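Xaa-Pro aminopeptidase (Thermococcus sibiricus MM 739, PDB 4RGZ) probably acts as a zinc-dependent M24B metallopeptidase of the prolidase type, cleaving peptide bonds that precede proline. Local coordinates at residues V222-Y227 with G340-D345; V193-I198 with C235-R240. All blocks are in the same frame, centred on the assembly; numbering follows the deposited sequence.

Interaction 1: V222-Y227 with G340-D345; sequences VVIFDY and GVRIED. With ZN (zinc ion), chain E.
The guanidinium of Arg342 presents an edge to Asp226, whose CB lies in its plane; Asp226 OD2 and Ile224 CG2 approach it obliquely. The two side chains cross at about a right angle. Arg342 NH1 makes a salt bridge to Asp226 OD2 at 2.7 Å, with the guanidinium and carboxylate planes 47° apart; NE and NH2 of the arginine are hydrogen-bonded elsewhere. This is part of the metal site of the pita-bread fold of M24 peptidases, where strand 222-231 faces strand 339-350. The axes of strands 222-227 and 340-342 come within 7.0 Å at 38°, and side chains and metal, not main-chain hydrogen bonds, join the two segments.

Asp226 has CG anti to its own N (chi1 -174°), which sends the carboxylate across to the other strand, where its oxygens divide the work. While OD2 takes the arginine, Asp226 OD1 binds the zinc ion at 2.1 Å. Glu344, extended beyond CG, reaches the same ion through OE1 at 2.2 Å, its carboxylate turned almost perpendicular to that of Asp226. Asp237 and a water share the ion, and Thr239 OG1 hydrogen-bonds Glu344 OE1.

Toward the start of both segments, aliphatic side chains meet the Gly340 backbone. Ile224 lays CD1 against the Gly340 carbonyl, 3.5 Å from its O, while Ile224 CG2 lies beside Arg342 NH1 at 3.8 Å. Cutting Ile224 back to an alanine would probably open a gap beside the Gly340 carbonyl and remove the aliphatic neighbour of Arg342 NH1. Two residues earlier, Val222 CG2 lies near the same oxygen, Gly340 O, at 3.2 Å.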
loop_
_atom_site.group_PDB
_atom_site.type_symbol
_atom_site.label_atom_id
_atom_site.label_comp_id
_atom_site.label_asym_id
_atom_site.label_seq_id
_atom_site.Cartn_x
_atom_site.Cartn_y
_atom_site.Cartn_z
ATOM N N VAL A 222 -20.674 -8.163 20.345
ATOM C CA VAL A 222 -19.317 -8.651 20.386
ATOM C C VAL A 222 -18.487 -7.942 19.311
ATOM O O VAL A 222 -18.956 -7.673 18.209
ATOM C CB VAL A 222 -19.166 -10.173 20.389
ATOM C CG1 VAL A 222 -20.487 -10.875 20.267
ATOM C CG2 VAL A 222 -18.147 -10.658 19.376
ATOM N N VAL A 223 -17.265 -7.582 19.682
ATOM C CA VAL A 223 -16.410 -6.767 18.858
ATOM C C VAL A 223 -15.050 -7.420 18.742
ATOM O O VAL A 223 -14.371 -7.663 19.749
ATOM C CB VAL A 223 -16.235 -5.355 19.444
ATOM C CG1 VAL A 223 -15.500 -4.456 18.455
ATOM C CG2 VAL A 223 -17.581 -4.754 19.799
ATOM N N ILE A 224 -14.721 -7.743 17.502
ATOM C CA ILE A 224 -13.460 -8.290 17.101
ATOM C C ILE A 224 -12.563 -7.142 16.698
ATOM O O ILE A 224 -13.000 -6.217 15.990
ATOM C CB ILE A 224 -13.655 -9.154 15.863
ATOM C CG1 ILE A 224 -14.665 -10.253 16.153
ATOM C CG2 ILE A 224 -12.323 -9.694 15.323
ATOM C CD1 ILE A 224 -14.795 -11.244 15.002
ATOM N N PHE A 225 -11.319 -7.174 17.162
ATOM C CA PHE A 225 -10.320 -6.198 16.698
ATOM C C PHE A 225 -8.951 -6.821 16.363
ATOM O O PHE A 225 -8.415 -7.643 17.109
ATOM C CB PHE A 225 -10.257 -4.951 17.584
ATOM C CG PHE A 225 -10.078 -5.225 19.036
ATOM C CD1 PHE A 225 -11.084 -5.839 19.784
ATOM C CD2 PHE A 225 -8.899 -4.825 19.689
ATOM C CE1 PHE A 225 -10.908 -6.062 21.148
ATOM C CE2 PHE A 225 -8.706 -5.049 21.058
ATOM C CZ PHE A 225 -9.713 -5.651 21.789
ATOM N N ASP A 226 -8.440 -6.454 15.194
ATOM C CA ASP A 226 -7.381 -7.200 14.523
ATOM C C ASP A 226 -6.472 -6.125 13.933
ATOM O O ASP A 226 -6.927 -5.256 13.181
ATOM C CB ASP A 226 -8.019 -8.088 13.446
ATOM C CG ASP A 226 -7.041 -9.035 12.747
ATOM O OD1 ASP A 226 -5.812 -8.968 12.979
ATOM O OD2 ASP A 226 -7.526 -9.893 11.943
ATOM N N TYR A 227 -5.199 -6.144 14.328
ATOM C CA TYR A 227 -4.296 -5.046 13.997
ATOM C C TYR A 227 -2.881 -5.541 14.102
ATOM O O TYR A 227 -2.652 -6.721 14.406
ATOM C CB TYR A 227 -4.543 -3.812 14.906
ATOM C CG TYR A 227 -4.457 -4.102 16.387
ATOM C CD1 TYR A 227 -5.419 -4.882 17.035
ATOM C CD2 TYR A 227 -3.386 -3.619 17.151
ATOM C CE1 TYR A 227 -5.315 -5.157 18.391
ATOM C CE2 TYR A 227 -3.280 -3.906 18.502
ATOM C CZ TYR A 227 -4.232 -4.662 19.122
ATOM O OH TYR A 227 -4.108 -4.935 20.488
ATOM N N GLY A 340 -19.077 -12.697 15.310
ATOM C CA GLY A 340 -17.937 -13.578 15.048
ATOM C C GLY A 340 -17.021 -13.621 16.260
ATOM O O GLY A 340 -17.096 -12.724 17.118
ATOM N N VAL A 341 -16.179 -14.668 16.341
ATOM C CA VAL A 341 -15.047 -14.682 17.276
ATOM C C VAL A 341 -13.776 -15.217 16.624
ATOM O O VAL A 341 -13.772 -16.338 16.060
ATOM C CB VAL A 341 -15.291 -15.553 18.526
ATOM C CG1 VAL A 341 -14.134 -15.333 19.507
ATOM C CG2 VAL A 341 -16.631 -15.244 19.198
ATOM N N ARG A 342 -12.697 -14.425 16.718
ATOM C CA ARG A 342 -11.358 -14.846 16.304
ATOM C C ARG A 342 -10.359 -14.471 17.406
ATOM O O ARG A 342 -10.456 -13.403 18.004
ATOM C CB ARG A 342 -10.956 -14.216 14.966
ATOM C CG ARG A 342 -9.581 -14.676 14.434
ATOM C CD ARG A 342 -8.968 -13.737 13.399
ATOM N NE ARG A 342 -10.031 -13.366 12.505
ATOM C CZ ARG A 342 -10.484 -12.148 12.238
ATOM N NH1 ARG A 342 -9.891 -11.048 12.686
ATOM N NH2 ARG A 342 -11.536 -12.066 11.450
ATOM N N ILE A 343 -9.414 -15.368 17.680
ATOM C CA ILE A 343 -8.344 -15.126 18.675
ATOM C C ILE A 343 -7.030 -15.477 17.962
ATOM O O ILE A 343 -6.833 -16.596 17.494
ATOM C CB ILE A 343 -8.524 -15.984 19.957
ATOM C CG1 ILE A 343 -9.869 -15.704 20.656
ATOM C CG2 ILE A 343 -7.370 -15.764 20.936
ATOM C CD1 ILE A 343 -10.232 -16.711 21.745
ATOM N N GLU A 344 -6.145 -14.495 17.875
ATOM C CA GLU A 344 -4.930 -14.603 17.101
ATOM C C GLU A 344 -3.721 -14.280 17.961
ATOM O O GLU A 344 -3.683 -13.287 18.708
ATOM C CB GLU A 344 -4.985 -13.617 15.944
ATOM C CG GLU A 344 -3.891 -13.790 14.894
ATOM C CD GLU A 344 -3.909 -12.680 13.854
ATOM O OE1 GLU A 344 -4.500 -11.588 14.114
ATOM O OE2 GLU A 344 -3.321 -12.893 12.772
ATOM N N ASP A 345 -2.719 -15.130 17.844
ATOM C CA ASP A 345 -1.449 -14.900 18.494
ATOM C C ASP A 345 -0.351 -15.035 17.441
ATOM O O ASP A 345 -0.529 -15.647 16.369
ATOM C CB ASP A 345 -1.228 -15.929 19.611
ATOM C CG ASP A 345 -1.949 -15.578 20.920
ATOM O OD1 ASP A 345 -1.920 -14.416 21.375
ATOM O OD2 ASP A 345 -2.506 -16.492 21.549
HETATM ZN ZN ZN E . -4.748 -10.619 12.178
HETATM O O HOH W 1 -4.938 -11.750 10.429
#

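Interaction 2: V193-I198 with C235-R240. With ZN (zinc ion), chain E.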
loop_
_atom_site.group_PDB
_atom_site.type_symbol
_atom_site.label_atom_id
_atom_site.label_comp_id
_atom_site.label_asym_id
_atom_site.label_seq_id
_atom_site.Cartn_x
_atom_site.Cartn_y
_atom_site.Cartn_z
ATOM N N VAL A 193 2.378 0.522 10.773
ATOM C CA VAL A 193 1.323 -0.396 11.035
ATOM C C VAL A 193 1.680 -1.483 10.017
ATOM O O VAL A 193 2.272 -1.185 8.992
ATOM C CB VAL A 193 0.036 0.410 10.741
ATOM C CG1 VAL A 193 -0.596 0.089 9.391
ATOM C CG2 VAL A 193 -0.914 0.420 11.900
ATOM N N SER A 194 1.454 -2.749 10.326
ATOM C CA SER A 194 1.690 -3.775 9.311
ATOM C C SER A 194 0.533 -3.890 8.328
ATOM O O SER A 194 0.700 -4.510 7.293
ATOM C CB SER A 194 1.952 -5.126 9.915
ATOM O OG SER A 194 1.298 -5.260 11.146
ATOM N N PHE A 195 -0.623 -3.302 8.677
ATOM C CA PHE A 195 -1.835 -3.218 7.846
ATOM C C PHE A 195 -2.876 -2.339 8.562
ATOM O O PHE A 195 -2.768 -2.108 9.759
ATOM C CB PHE A 195 -2.423 -4.594 7.545
ATOM C CG PHE A 195 -2.732 -5.401 8.770
ATOM C CD1 PHE A 195 -1.721 -6.134 9.416
ATOM C CD2 PHE A 195 -4.032 -5.447 9.279
ATOM C CE1 PHE A 195 -1.977 -6.862 10.554
ATOM C CE2 PHE A 195 -4.313 -6.214 10.424
ATOM C CZ PHE A 195 -3.275 -6.902 11.070
ATOM N N GLU A 196 -3.860 -1.831 7.835
ATOM C CA GLU A 196 -4.908 -1.013 8.415
ATOM C C GLU A 196 -5.721 -1.869 9.355
ATOM O O GLU A 196 -6.059 -2.985 8.993
ATOM C CB GLU A 196 -5.767 -0.440 7.306
ATOM C CG GLU A 196 -4.899 0.283 6.291
ATOM C CD GLU A 196 -4.094 1.427 6.933
ATOM O OE1 GLU A 196 -2.832 1.511 6.692
ATOM O OE2 GLU A 196 -4.745 2.224 7.686
ATOM N N PRO A 197 -5.966 -1.386 10.591
ATOM C CA PRO A 197 -6.682 -2.164 11.624
ATOM C C PRO A 197 -8.103 -2.504 11.191
ATOM O O PRO A 197 -8.725 -1.739 10.432
ATOM C CB PRO A 197 -6.763 -1.200 12.798
ATOM C CG PRO A 197 -5.578 -0.338 12.608
ATOM C CD PRO A 197 -5.373 -0.168 11.139
ATOM N N ILE A 198 -8.590 -3.636 11.684
ATOM C CA ILE A 198 -9.949 -4.103 11.460
ATOM C C ILE A 198 -10.734 -4.155 12.769
ATOM O O ILE A 198 -10.344 -4.810 13.750
ATOM C CB ILE A 198 -9.953 -5.529 10.902
ATOM C CG1 ILE A 198 -9.187 -5.626 9.575
ATOM C CG2 ILE A 198 -11.372 -6.023 10.734
ATOM C CD1 ILE A 198 -8.603 -7.035 9.333
ATOM N N CYS A 235 6.870 -7.601 11.365
ATOM C CA CYS A 235 5.424 -7.486 11.494
ATOM C C CYS A 235 4.802 -8.342 12.616
ATOM O O CYS A 235 5.115 -9.564 12.801
ATOM C CB CYS A 235 4.777 -7.918 10.154
ATOM S SG CYS A 235 4.868 -6.718 8.811
ATOM N N SER A 236 3.879 -7.719 13.328
ATOM C CA SER A 236 3.048 -8.456 14.247
ATOM C C SER A 236 1.618 -8.307 13.787
ATOM O O SER A 236 1.319 -7.513 12.844
ATOM C CB SER A 236 3.196 -7.887 15.646
ATOM O OG SER A 236 2.661 -6.596 15.746
ATOM N N ASP A 237 0.735 -9.053 14.450
ATOM C CA ASP A 237 -0.627 -9.280 13.966
ATOM C C ASP A 237 -1.398 -9.983 15.087
ATOM O O ASP A 237 -1.205 -11.183 15.372
ATOM C CB ASP A 237 -0.573 -10.167 12.712
ATOM C CG ASP A 237 -1.919 -10.359 12.045
ATOM O OD1 ASP A 237 -2.920 -9.699 12.445
ATOM O OD2 ASP A 237 -1.990 -11.194 11.108
ATOM N N VAL A 238 -2.288 -9.243 15.726
ATOM C CA VAL A 238 -3.038 -9.805 16.804
ATOM C C VAL A 238 -4.519 -9.538 16.548
ATOM O O VAL A 238 -4.881 -8.534 15.877
ATOM C CB VAL A 238 -2.532 -9.196 18.124
ATOM C CG1 VAL A 238 -2.960 -7.757 18.264
ATOM C CG2 VAL A 238 -2.958 -10.027 19.312
ATOM N N THR A 239 -5.360 -10.450 17.040
ATOM C CA THR A 239 -6.809 -10.305 17.046
ATOM C C THR A 239 -7.340 -10.643 18.454
ATOM O O THR A 239 -6.931 -11.629 19.067
ATOM C CB THR A 239 -7.487 -11.276 16.027
ATOM O OG1 THR A 239 -7.012 -11.051 14.697
ATOM C CG2 THR A 239 -8.981 -11.103 16.016
ATOM N N ARG A 240 -8.266 -9.838 18.962
ATOM C CA ARG A 240 -8.928 -10.185 20.215
ATOM C C ARG A 240 -10.433 -9.890 20.140
ATOM O O ARG A 240 -10.879 -9.031 19.364
ATOM C CB ARG A 240 -8.278 -9.451 21.397
ATOM C CG ARG A 240 -6.879 -9.962 21.740
ATOM C CD ARG A 240 -6.920 -11.376 22.356
ATOM N NE ARG A 240 -5.625 -11.818 22.872
ATOM C CZ ARG A 240 -4.654 -12.403 22.163
ATOM N NH1 ARG A 240 -4.790 -12.644 20.865
ATOM N NH2 ARG A 240 -3.526 -12.741 22.769
HETATM ZN ZN ZN E . -4.748 -10.619 12.178
HETATM O O HOH W 1 -4.938 -11.750 10.429
#
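Phe195 meets Asp237 edge-on: Phe195 CZ lies 3.1 Å from Asp237 OD1, which sits near the plane of the ring, and the ring and carboxylate planes stand 76° apart. Asp237 OD1 also binds the zinc ion at 2.1 Å, so the aromatic edge borders the metal site itself. With chi1 at -174° the Asp237 carboxylate swings away from its own N, out from the strand toward the ion. The zinc also holds a water at 2.1 Å, and Asp226 and Glu344 complete its shell. The phenyl group also touches Asp226.

Just before this pair, the loop is tied to the strand by Ser194. Ser194 OG donates to Ser236 O at 2.8 Å, coming in nearly along the C=O axis (162°), and Ser194 CB rests on Cys235 SG at 3.5 Å. Phe195 follows directly in the chain, so this bond probably helps to place the backbone that carries the ring.

Farther out, each segment has its own supports. The loop pairs through its backbone with strand 222-231, Ser194 with Gly228 and Ile198 with Asp226, while Glu196 forms a salt bridge with Lys185 of the second subunit. On the strand side, Ser236 OG bonds to Ala152 O and Ala229 N, and Asp346 OD2 accepts from Asp237 N.

Only one conventional hydrogen bond links the segments. Where they approach the zinc, the loop offers Asp237 an apolar ring edge whose slightly positive C-H groups probably tolerate a carboxylate oxygen well, leaving the metal as that oxygen's strong partner.

Overall arrangement
Both contacts are largely buried and converge on one zinc and its water: interaction 1 supplies Asp226 and Glu344, interaction 2 Asp237. Strands 222-231 and 234-243 are antiparallel neighbours in one sheet, and the segments alternate along the chain, so the two contacts interlock, notably where Arg240 NH1 probably hydrogen-bonds Glu344 O. Interaction 1 joins strands 222-231 and 339-350, buries more surface and relies on metal ligation, a salt bridge and aliphatic packing. Interaction 2 lies nearer the chain centre but reaches a partly exposed loop, and its direct contacts are a serine hydrogen bond and an aromatic edge; there the zinc is held from the strand alone, whereas in interaction 1 both segments ligate it.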